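Local structure of transcriptional repressor PadR (Bacillus cereus, 6JYI) at the interface of chains A and B. The protein binds DNA as a PadR-like transcriptional regulator and probably represses transcription. Numbering follows the deposited sequence. Chains: chain A/B, Transcriptional repressor PadR.

Contact 1 and contact 2 are two patches of one two-fold symmetric interface, about 28 Å apart between the centres of their C-alpha atoms. Each has a twin with the chains exchanged. Both use helix 101-107 and the start of the last helix, with roles reversed. In contact 1 chain A gives helix 148-175 and chain B the short helix; in contact 2 chain B gives helix 148-178. Met106 occurs in both, from opposite chains. Contact 2 also brings in the DNA-binding region of chain B through B:Phe38 and B:Phe39. PadR proteins typically dimerise through C-terminal helices, so the pair probably is the working dimer.

Contact 1: the interface of chains A and B. Residues chain A 89, 149-150, 152; chain B 106, 109-110, 112, 117, 121.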
HETATM    1  N   MSE A  89      17.386  -9.586  -0.083  1.00 23.08           N
HETATM    2  CA  MSE A  89      17.969  -8.280  -0.274  1.00 23.81           C
HETATM    3  C   MSE A  89      18.632  -8.070  -1.622  1.00 25.98           C
HETATM    4  O   MSE A  89      18.794  -6.914  -2.030  1.00 25.54           O
HETATM    5  CB  MSE A  89      18.949  -7.926   0.853  1.00 24.04           C
HETATM    6  CG  MSE A  89      18.294  -7.718   2.174  1.00 24.57           C
HETATM    7 SE   MSE A  89      17.195  -6.083   2.309  1.00 28.26          SE
HETATM    8  CE  MSE A  89      18.619  -4.790   2.497  1.00 24.98           C
ATOM      9  N   VAL A 149      20.189   5.518   6.533  1.00 23.34           N
ATOM     10  CA  VAL A 149      19.359   4.769   5.572  1.00 22.17           C
ATOM     11  C   VAL A 149      18.013   4.345   6.207  1.00 22.30           C
ATOM     12  O   VAL A 149      16.986   4.373   5.548  1.00 21.23           O
ATOM     13  CB  VAL A 149      20.073   3.566   4.981  1.00 22.44           C
ATOM     14  CG1 VAL A 149      20.546   2.622   6.066  1.00 22.65           C
ATOM     15  CG2 VAL A 149      19.173   2.834   3.939  1.00 20.22           C
ATOM     16  N   GLU A 150      18.050   3.934   7.467  1.00 22.00           N
ATOM     17  CA  GLU A 150      16.816   3.583   8.209  1.00 23.76           C
ATOM     18  C   GLU A 150      15.867   4.764   8.320  1.00 24.39           C
ATOM     19  O   GLU A 150      14.648   4.608   8.294  1.00 26.76           O
ATOM     20  CB  GLU A 150      17.149   3.066   9.600  1.00 24.23           C
ATOM     21  CG  GLU A 150      17.905   1.726   9.566  1.00 24.16           C
ATOM     22  CD  GLU A 150      18.334   1.257  10.944  1.00 28.65           C
ATOM     23  OE1 GLU A 150      18.746   2.129  11.747  1.00 27.94           O
ATOM     24  OE2 GLU A 150      18.325   0.011  11.188  1.00 30.28           O
ATOM     25  N   ILE A 152      15.377   6.941   6.080  1.00 25.99           N
ATOM     26  CA  ILE A 152      14.666   7.174   4.796  1.00 25.12           C
ATOM     27  C   ILE A 152      13.236   6.610   4.844  1.00 25.52           C
ATOM     28  O   ILE A 152      12.297   7.293   4.428  1.00 24.99           O
ATOM     29  CB  ILE A 152      15.449   6.644   3.572  1.00 24.73           C
ATOM     30  CG1 ILE A 152      16.814   7.320   3.502  1.00 24.03           C
ATOM     31  CG2 ILE A 152      14.644   6.836   2.227  1.00 24.23           C
ATOM     32  CD1 ILE A 152      17.761   6.767   2.430  1.00 26.45           C
TER
HETATM   33  N   MSE B 106      15.015   0.084   2.576  1.00 21.38           N
HETATM   34  CA  MSE B 106      15.537   1.193   3.396  1.00 21.39           C
HETATM   35  C   MSE B 106      15.527   0.832   4.874  1.00 21.56           C
HETATM   36  O   MSE B 106      16.521   1.015   5.549  1.00 21.95           O
HETATM   37  CB  MSE B 106      14.724   2.453   3.188  1.00 20.35           C
HETATM   38  CG  MSE B 106      14.788   3.031   1.774  1.00 23.57           C
HETATM   39 SE   MSE B 106      16.518   3.493   1.009  1.00 27.33          SE
HETATM   40  CE  MSE B 106      16.927   1.853   0.076  1.00 22.32           C
ATOM     41  N   GLY B 109      18.233  -1.301   5.607  1.00 21.54           N
ATOM     42  CA  GLY B 109      19.359  -0.746   4.866  1.00 22.43           C
ATOM     43  C   GLY B 109      20.715  -0.957   5.479  1.00 22.21           C
ATOM     44  O   GLY B 109      21.697  -0.974   4.777  1.00 24.20           O
ATOM     45  N   ASN B 110      20.771  -1.168   6.779  1.00 23.61           N
ATOM     46  CA  ASN B 110      22.040  -1.442   7.446  1.00 24.80           C
ATOM     47  C   ASN B 110      22.665  -2.763   6.986  1.00 26.18           C
ATOM     48  O   ASN B 110      23.858  -2.975   7.196  1.00 26.05           O
ATOM     49  CB  ASN B 110      21.897  -1.421   8.973  1.00 26.06           C
ATOM     50  CG  ASN B 110      21.607  -0.036   9.509  1.00 26.07           C
ATOM     51  OD1 ASN B 110      21.764   0.940   8.809  1.00 29.25           O
ATOM     52  ND2 ASN B 110      21.138   0.043  10.764  1.00 33.85           N
ATOM     53  N   SER B 112      22.706  -3.628   3.773  1.00 26.00           N
ATOM     54  CA  SER B 112      23.058  -3.455   2.378  1.00 27.71           C
ATOM     55  C   SER B 112      24.411  -2.734   2.337  1.00 28.49           C
ATOM     56  O   SER B 112      25.208  -2.887   3.243  1.00 29.83           O
ATOM     57  CB  SER B 112      21.969  -2.686   1.670  1.00 26.77           C
ATOM     58  OG  SER B 112      22.142  -2.682   0.282  1.00 26.98           O
ATOM     59  N   ILE B 117      22.439   0.845  -2.061  1.00 26.20           N
ATOM     60  CA  ILE B 117      21.466   1.812  -1.536  1.00 25.19           C
ATOM     61  C   ILE B 117      21.291   3.013  -2.470  1.00 26.86           C
ATOM     62  O   ILE B 117      20.178   3.427  -2.761  1.00 26.04           O
ATOM     63  CB  ILE B 117      21.821   2.261  -0.098  1.00 25.16           C
ATOM     64  CG1 ILE B 117      21.599   1.094   0.896  1.00 23.64           C
ATOM     65  CG2 ILE B 117      21.005   3.545   0.291  1.00 24.69           C
ATOM     66  CD1 ILE B 117      22.286   1.232   2.269  1.00 24.22           C
ATOM     67  N   ILE B 121      17.888   4.094  -4.501  1.00 25.47           N
ATOM     68  CA  ILE B 121      17.273   5.400  -4.375  1.00 25.42           C
ATOM     69  C   ILE B 121      17.124   6.025  -5.761  1.00 26.32           C
ATOM     70  O   ILE B 121      16.054   6.545  -6.081  1.00 27.33           O
ATOM     71  CB  ILE B 121      18.044   6.319  -3.412  1.00 26.25           C
ATOM     72  CG1 ILE B 121      18.051   5.757  -2.000  1.00 26.57           C
ATOM     73  CG2 ILE B 121      17.465   7.773  -3.420  1.00 24.11           C
ATOM     74  CD1 ILE B 121      19.117   6.403  -1.112  1.00 29.59           C
TER
HETATM   75  O   HOH W   1      18.701  -1.590   8.880  1.00 24.63           O
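A:Ile152 and B:Met106, a selenomethionine, meet at the apolar centre. This patch belongs to the helical dimer interface typical of PadR proteins. The start of helix 148-175 of chain A packs against helices 101-107 and 114-142 of chain B. The A:Ile152 chain runs extended past CG1, with chi2 at 173°. A:Ile152 CD1, its tip, lies 3.8 Å from B:Met106 SE. A:Ile152 CD1 also meets B:Ile121 CD1 tip to tip at 3.8 Å. CG of B:Met106 rests beside A:Ile152 CG2.

One turn nearer the helix start, A:Val149 buries more surface than A:Ile152. Its CG2 is anti to the backbone N and faces inward, reaching toward B:Met106 SE. A:Val149 CG2 is 3.7 Å from B:Gly109 CA. A:Val149 CG2 is also 3.9 Å from B:Ile117 CD1. CG1 turns toward the rim and B:Asn110. Farther out, the A:Met89 CE methyl lightly touches B:Ser112 CB.

The polar rim pairs A:Glu150 with B:Asn110. Their side chains cross at nearly a right angle, with the carboxylate and amide planes 41° apart. A:Glu150 OE2 is 2.8 Å from B:Asn110 ND2. It sits over the face of the amide, away from its N-H directions, so the approach is not a hydrogen bond. A water joins the two residues instead. Its oxygen lies 2.8 Å from A:Glu150 OE2. The same water oxygen is 3.0 Å from the backbone N of B:Asn110.

Contact 2: the interface of chains A and B. Residues chain A 98-100, 103-104, 106-107; chain B 38-39, 96, 153.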
ATOM      1  N   LEU A  98      -0.752  -0.749  -3.436  1.00 28.95           N
ATOM      2  CA  LEU A  98      -1.646  -0.019  -2.515  1.00 29.15           C
ATOM      3  C   LEU A  98      -3.096  -0.352  -2.737  1.00 29.64           C
ATOM      4  O   LEU A  98      -3.557  -0.383  -3.878  1.00 28.99           O
ATOM      5  CB  LEU A  98      -1.450   1.498  -2.649  1.00 29.07           C
ATOM      6  CG  LEU A  98      -2.396   2.396  -1.839  1.00 28.66           C
ATOM      7  CD1 LEU A  98      -2.119   2.383  -0.319  1.00 31.16           C
ATOM      8  CD2 LEU A  98      -2.339   3.835  -2.360  1.00 32.73           C
ATOM      9  N   ARG A  99      -3.817  -0.623  -1.639  1.00 31.01           N
ATOM     10  CA  ARG A  99      -5.279  -0.733  -1.676  1.00 31.39           C
ATOM     11  C   ARG A  99      -5.815   0.379  -0.823  1.00 31.06           C
ATOM     12  O   ARG A  99      -5.716   0.307   0.399  1.00 32.78           O
ATOM     13  CB  ARG A  99      -5.787  -2.079  -1.144  1.00 33.01           C
ATOM     14  CG  ARG A  99      -7.320  -2.191  -1.160  1.00 36.56           C
ATOM     15  CD  ARG A  99      -7.859  -3.594  -0.948  1.00 44.34           C
ATOM     16  NE  ARG A  99      -7.838  -4.011   0.454  1.00 48.50           N
ATOM     17  CZ  ARG A  99      -6.995  -4.902   0.997  1.00 54.54           C
ATOM     18  NH1 ARG A  99      -6.045  -5.509   0.274  1.00 56.17           N
ATOM     19  NH2 ARG A  99      -7.087  -5.190   2.299  1.00 54.54           N
ATOM     20  N   SER A 100      -6.383   1.409  -1.457  1.00 30.23           N
ATOM     21  CA  SER A 100      -7.023   2.498  -0.744  1.00 29.49           C
ATOM     22  C   SER A 100      -8.513   2.528  -1.063  1.00 29.64           C
ATOM     23  O   SER A 100      -8.922   3.045  -2.112  1.00 29.66           O
ATOM     24  CB  SER A 100      -6.395   3.833  -1.140  1.00 30.17           C
ATOM     25  OG  SER A 100      -7.036   4.905  -0.476  1.00 28.77           O
ATOM     26  N   LEU A 103      -9.671   6.207  -1.664  1.00 30.20           N
ATOM     27  CA  LEU A 103      -9.543   6.765  -2.999  1.00 30.26           C
ATOM     28  C   LEU A 103     -10.588   6.192  -3.972  1.00 30.60           C
ATOM     29  O   LEU A 103     -11.013   6.898  -4.885  1.00 29.35           O
ATOM     30  CB  LEU A 103      -8.130   6.639  -3.549  1.00 29.31           C
ATOM     31  CG  LEU A 103      -7.083   7.483  -2.798  1.00 30.25           C
ATOM     32  CD1 LEU A 103      -5.653   7.209  -3.291  1.00 30.86           C
ATOM     33  CD2 LEU A 103      -7.421   8.961  -2.904  1.00 29.20           C
HETATM   34  N   MSE A 104     -11.007   4.939  -3.769  1.00 29.84           N
HETATM   35  CA  MSE A 104     -12.051   4.347  -4.617  1.00 29.77           C
HETATM   36  C   MSE A 104     -13.414   4.967  -4.297  1.00 31.39           C
HETATM   37  O   MSE A 104     -14.220   5.180  -5.202  1.00 30.97           O
HETATM   38  CB  MSE A 104     -12.091   2.836  -4.402  1.00 29.09           C
HETATM   39  CG  MSE A 104     -12.996   2.090  -5.333  1.00 30.42           C
HETATM   40 SE   MSE A 104     -12.394   2.160  -7.203  1.00 32.91          SE
HETATM   41  CE  MSE A 104     -10.778   1.136  -7.040  1.00 31.20           C
HETATM   42  N   MSE A 106     -13.796   8.070  -3.339  1.00 33.57           N
HETATM   43  CA  MSE A 106     -13.717   9.339  -4.043  1.00 34.04           C
HETATM   44  C   MSE A 106     -13.943   9.118  -5.539  1.00 33.21           C
HETATM   45  O   MSE A 106     -14.670   9.883  -6.172  1.00 33.72           O
HETATM   46  CB  MSE A 106     -12.385  10.041  -3.843  1.00 33.41           C
HETATM   47  CG  MSE A 106     -12.069  10.399  -2.426  1.00 35.56           C
HETATM   48 SE   MSE A 106     -13.288  11.686  -1.657  1.00 39.74          SE
HETATM   49  CE  MSE A 106     -14.277  10.479  -0.498  1.00 41.40           C
ATOM     50  N   TYR A 107     -13.379   8.046  -6.094  1.00 30.66           N
ATOM     51  CA  TYR A 107     -13.573   7.761  -7.510  1.00 30.59           C
ATOM     52  C   TYR A 107     -15.077   7.582  -7.857  1.00 31.14           C
ATOM     53  O   TYR A 107     -15.553   8.057  -8.886  1.00 29.87           O
ATOM     54  CB  TYR A 107     -12.735   6.561  -7.959  1.00 29.17           C
ATOM     55  CG  TYR A 107     -12.776   6.381  -9.441  1.00 30.83           C
ATOM     56  CD1 TYR A 107     -11.991   7.175 -10.292  1.00 35.27           C
ATOM     57  CD2 TYR A 107     -13.656   5.483 -10.017  1.00 32.31           C
ATOM     58  CE1 TYR A 107     -12.086   7.033 -11.689  1.00 34.16           C
ATOM     59  CE2 TYR A 107     -13.753   5.346 -11.369  1.00 33.45           C
ATOM     60  CZ  TYR A 107     -12.947   6.096 -12.201  1.00 36.05           C
ATOM     61  OH  TYR A 107     -13.073   5.919 -13.552  1.00 41.61           O
TER
ATOM     62  N   PHE B  38      -4.168   2.639  -6.781  1.00 32.75           N
ATOM     63  CA  PHE B  38      -4.828   2.496  -5.469  1.00 33.42           C
ATOM     64  C   PHE B  38      -5.723   1.281  -5.276  1.00 32.07           C
ATOM     65  O   PHE B  38      -6.392   1.171  -4.264  1.00 31.63           O
ATOM     66  CB  PHE B  38      -5.524   3.773  -5.080  1.00 33.87           C
ATOM     67  CG  PHE B  38      -6.600   4.221  -6.029  1.00 34.16           C
ATOM     68  CD1 PHE B  38      -7.881   3.747  -5.908  1.00 32.14           C
ATOM     69  CD2 PHE B  38      -6.330   5.177  -7.000  1.00 33.36           C
ATOM     70  CE1 PHE B  38      -8.897   4.216  -6.776  1.00 34.02           C
ATOM     71  CE2 PHE B  38      -7.331   5.648  -7.848  1.00 31.57           C
ATOM     72  CZ  PHE B  38      -8.593   5.176  -7.734  1.00 31.81           C
ATOM     73  N   PHE B  39      -5.639   0.318  -6.187  1.00 32.03           N
ATOM     74  CA  PHE B  39      -6.329  -0.961  -5.990  1.00 31.76           C
ATOM     75  C   PHE B  39      -5.328  -2.091  -6.238  1.00 32.02           C
ATOM     76  O   PHE B  39      -4.539  -2.016  -7.151  1.00 32.99           O
ATOM     77  CB  PHE B  39      -7.598  -1.064  -6.869  1.00 30.36           C
ATOM     78  CG  PHE B  39      -8.430  -2.272  -6.574  1.00 31.08           C
ATOM     79  CD1 PHE B  39      -9.031  -2.442  -5.333  1.00 35.63           C
ATOM     80  CD2 PHE B  39      -8.585  -3.261  -7.509  1.00 34.45           C
ATOM     81  CE1 PHE B  39      -9.755  -3.587  -5.034  1.00 35.30           C
ATOM     82  CE2 PHE B  39      -9.324  -4.423  -7.203  1.00 35.00           C
ATOM     83  CZ  PHE B  39      -9.902  -4.568  -5.994  1.00 35.52           C
ATOM     84  N   ASP B  96      -6.117   2.300   4.589  1.00 34.69           N
ATOM     85  CA  ASP B  96      -5.205   2.020   3.499  1.00 34.37           C
ATOM     86  C   ASP B  96      -4.331   0.806   3.810  1.00 33.70           C
ATOM     87  O   ASP B  96      -3.908   0.647   4.956  1.00 34.56           O
ATOM     88  CB  ASP B  96      -4.254   3.202   3.285  1.00 34.03           C
ATOM     89  CG  ASP B  96      -4.816   4.282   2.420  1.00 36.10           C
ATOM     90  OD1 ASP B  96      -5.990   4.243   1.985  1.00 40.44           O
ATOM     91  OD2 ASP B  96      -4.029   5.205   2.153  1.00 37.96           O
ATOM     92  N   SER B 153      -8.380  11.522  -6.348  1.00 40.20           N
ATOM     93  CA  SER B 153      -7.479  10.363  -6.481  1.00 40.13           C
ATOM     94  C   SER B 153      -6.210  10.743  -7.255  1.00 38.98           C
ATOM     95  O   SER B 153      -5.082  10.490  -6.828  1.00 37.14           O
ATOM     96  CB  SER B 153      -8.212   9.225  -7.208  1.00 40.48           C
ATOM     97  OG  SER B 153      -9.589   9.192  -6.794  1.00 47.76           O
TER
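With CG between its own backbone N and carbonyl carbon (chi1 60°), B:Phe38 turns one ring face to A:Leu103. This is the crowded position for an aromatic side chain, and the ring lies against helix 101-107 of chain A. On the other side of the contact, A:Ser100 holds OG anti to its backbone N (chi1 178°), which turns the hydroxyl toward B:Asp96. In this PadR-family protein, B:Phe38 follows helix 24-35 of the winged helix-turn-helix region. The patch probably links the DNA-binding part of chain B to its partner.

A:Leu103 CB lies over the B:Phe38 face, shifted toward the rim, 3.9 Å from the ring centroid in a CH-pi contact. A:Met104 is a selenomethionine. Its side chain crosses that of B:Phe38 at about a right angle, and the A:Met104 CE methyl reaches B:Phe38 CE1 at 3.6 Å. A:Met104 CE also touches B:Phe39 CB at 3.9 Å. CE thereby contacts both phenylalanines.

The backbone next to the ring is also held. A:Ser100 N donates to B:Phe38 O at 2.8 Å. A:Ser100 caps the N-terminus of helix 101-107. A:Ser100 OG accepts a bond from A:Leu103 N at 3.2 Å. A:Ser100 OG in turn donates to B:Asp96 OD1 at 2.8 Å. The hydroxyl meets the carboxylate on its syn side, somewhat out of plane. The helix start close by may help to stabilise negative charge on B:Asp96.

At the far end, A:Leu103 CD2 packs on B:Ser153 CA at 3.8 Å. B:Ser153 OG makes a weak hydrogen bond to A:Leu103 O, at 3.3 Å.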